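Local coordinates for RNA silencing suppressor p19 (Carnation Italian ringspot virus, PDB 6BJV), which suppresses RNA silencing in the plant host by binding short interfering RNAs as a homodimer and selecting them by the length of their duplex region, at residues D93-A98 against R128-L133. Numbering follows the deposited sequence.
Sequences DSVNYA and RTLQHL
Between the helical segment 93-98 and the opening turn of helix 130-144 the closest pair of CA atoms, those of Asn96 and Gln131, is 7.7 Å apart, and the gap is bridged by side chains, with Leu130 on one side and Val95 and Asn96 on the other carrying the contact. Within 93-98 the helical pattern is regular, as in the bond from Ala98 N to Ser94 O. At the other segment Thr129 holds the N-cap position, and its backbone O accepts Leu133 N at 2.9 Å.

Leu130 does most of the reaching. Its CG stands anti to the backbone N (chi1 -179°), swung out from its own helix; from there CD2 extends on toward Asn96, while CD1 branches off on the Val95 side. CD1 meets Val95 CG2 at 4.3 Å, a loose apolar touch between two buried branched side chains. CD2 lies 3.6 Å from Asn96 OD1, with CG of the same leucine slightly farther from that oxygen. Asn96 and Leu130 run past each other in opposite directions, and the amide borders the apolar patch through van der Waals contact. Asparagine suits this partly exposed margin: its short side chain sets the amide oxygen against the leucine methyl. Valine and leucine suit the buried side, where both also touch Trp63 of strand 58-65; Val95 reaches Phe65 as well.

In these turns Leu130 bridges to helix 92-99, and both helices pack on the antiparallel sheet of the p19 core, about 5 Å from the bound siRNA at the nearest atom and beside the dimer interface, where His132 and Leu133 pack on Val119 of the second subunit.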
loop_
_atom_site.group_PDB
_atom_site.type_symbol
_atom_site.label_atom_id
_atom_site.label_comp_id
_atom_site.label_asym_id
_atom_site.label_seq_id
_atom_site.Cartn_x
_atom_site.Cartn_y
_atom_site.Cartn_z
ATOM N N ASP A 93 -13.605 13.690 6.591
ATOM C CA ASP A 93 -14.219 13.929 7.893
ATOM C C ASP A 93 -14.715 12.630 8.515
ATOM O O ASP A 93 -14.610 12.438 9.732
ATOM C CB ASP A 93 -15.369 14.926 7.752
ATOM C CG ASP A 93 -14.947 16.205 7.052
ATOM O OD1 ASP A 93 -13.728 16.460 6.963
ATOM O OD2 ASP A 93 -15.837 16.954 6.596
ATOM N N SER A 94 -15.251 11.719 7.698
ATOM C CA SER A 94 -15.788 10.472 8.230
ATOM C C SER A 94 -14.696 9.625 8.867
ATOM O O SER A 94 -14.949 8.924 9.852
ATOM C CB SER A 94 -16.487 9.687 7.119
ATOM O OG SER A 94 -15.561 9.269 6.131
ATOM N N VAL A 95 -13.480 9.676 8.325
ATOM C CA VAL A 95 -12.379 8.903 8.891
ATOM C C VAL A 95 -11.813 9.597 10.126
ATOM O O VAL A 95 -11.537 8.948 11.140
ATOM C CB VAL A 95 -11.298 8.654 7.820
ATOM C CG1 VAL A 95 -10.830 9.953 7.185
ATOM C CG2 VAL A 95 -10.114 7.892 8.405
ATOM N N ASN A 96 -11.635 10.918 10.068
ATOM C CA ASN A 96 -11.190 11.647 11.252
ATOM C C ASN A 96 -12.212 11.533 12.375
ATOM O O ASN A 96 -11.852 11.299 13.534
ATOM C CB ASN A 96 -10.936 13.114 10.904
ATOM C CG ASN A 96 -9.650 13.317 10.123
ATOM O OD1 ASN A 96 -8.693 12.553 10.268
ATOM N ND2 ASN A 96 -9.618 14.355 9.293
ATOM N N TYR A 97 -13.495 11.693 12.045
ATOM C CA TYR A 97 -14.551 11.518 13.037
ATOM C C TYR A 97 -14.459 10.145 13.692
ATOM O O TYR A 97 -14.454 10.027 14.923
ATOM C CB TYR A 97 -15.912 11.717 12.370
ATOM C CG TYR A 97 -17.094 11.635 13.307
ATOM C CD1 TYR A 97 -17.500 12.740 14.043
ATOM C CD2 TYR A 97 -17.819 10.457 13.440
ATOM C CE1 TYR A 97 -18.585 12.671 14.895
ATOM C CE2 TYR A 97 -18.905 10.378 14.288
ATOM C CZ TYR A 97 -19.286 11.489 15.010
ATOM O OH TYR A 97 -20.366 11.416 15.859
ATOM N N ALA A 98 -14.379 9.089 12.878
ATOM C CA ALA A 98 -14.236 7.744 13.426
ATOM C C ALA A 98 -12.894 7.576 14.125
ATOM O O ALA A 98 -12.802 6.892 15.151
ATOM C CB ALA A 98 -14.399 6.706 12.315
ATOM N N ARG A 128 -0.490 9.832 13.994
ATOM C CA ARG A 128 -0.234 11.265 13.929
ATOM C C ARG A 128 -0.170 11.784 12.500
ATOM O O ARG A 128 -0.243 13.000 12.293
ATOM C CB ARG A 128 1.068 11.606 14.653
ATOM C CG ARG A 128 0.977 11.458 16.160
ATOM C CD ARG A 128 2.349 11.412 16.806
ATOM N NE ARG A 128 2.259 11.282 18.256
ATOM C CZ ARG A 128 3.265 10.909 19.040
ATOM N NH1 ARG A 128 4.450 10.616 18.518
ATOM N NH2 ARG A 128 3.086 10.821 20.350
ATOM N N THR A 129 -0.022 10.897 11.517
ATOM C CA THR A 129 -0.018 11.275 10.111
ATOM C C THR A 129 -1.317 10.888 9.414
ATOM O O THR A 129 -1.346 10.767 8.186
ATOM C CB THR A 129 1.174 10.640 9.391
ATOM O OG1 THR A 129 1.111 9.213 9.510
ATOM C CG2 THR A 129 2.489 11.143 9.979
ATOM N N LEU A 130 -2.396 10.696 10.178
ATOM C CA LEU A 130 -3.654 10.247 9.590
ATOM C C LEU A 130 -4.130 11.212 8.511
ATOM O O LEU A 130 -4.476 10.796 7.399
ATOM C CB LEU A 130 -4.714 10.089 10.680
ATOM C CG LEU A 130 -6.087 9.599 10.216
ATOM C CD1 LEU A 130 -5.996 8.213 9.591
ATOM C CD2 LEU A 130 -7.060 9.597 11.375
ATOM N N GLN A 131 -4.152 12.512 8.821
ATOM C CA GLN A 131 -4.545 13.507 7.829
ATOM C C GLN A 131 -3.786 13.323 6.523
ATOM O O GLN A 131 -4.319 13.615 5.446
ATOM C CB GLN A 131 -4.305 14.913 8.380
ATOM C CG GLN A 131 -2.837 15.241 8.604
ATOM C CD GLN A 131 -2.634 16.449 9.497
ATOM O OE1 GLN A 131 -2.901 17.584 9.099
ATOM N NE2 GLN A 131 -2.161 16.210 10.714
ATOM N N HIS A 132 -2.546 12.836 6.594
ATOM C CA HIS A 132 -1.751 12.623 5.391
ATOM C C HIS A 132 -2.103 11.300 4.719
ATOM O O HIS A 132 -2.169 11.228 3.486
ATOM C CB HIS A 132 -0.264 12.673 5.737
ATOM C CG HIS A 132 0.130 13.889 6.517
ATOM N ND1 HIS A 132 0.011 13.965 7.889
ATOM C CD2 HIS A 132 0.631 15.082 6.118
ATOM C CE1 HIS A 132 0.428 15.149 8.301
ATOM N NE2 HIS A 132 0.809 15.847 7.246
ATOM N N LEU A 133 -2.334 10.248 5.506
ATOM C CA LEU A 133 -2.769 8.981 4.927
ATOM C C LEU A 133 -4.053 9.161 4.128
ATOM O O LEU A 133 -4.232 8.534 3.078
ATOM C CB LEU A 133 -2.972 7.938 6.026
ATOM C CG LEU A 133 -1.812 7.704 6.996
ATOM C CD1 LEU A 133 -2.147 6.568 7.949
ATOM C CD2 LEU A 133 -0.514 7.417 6.260
#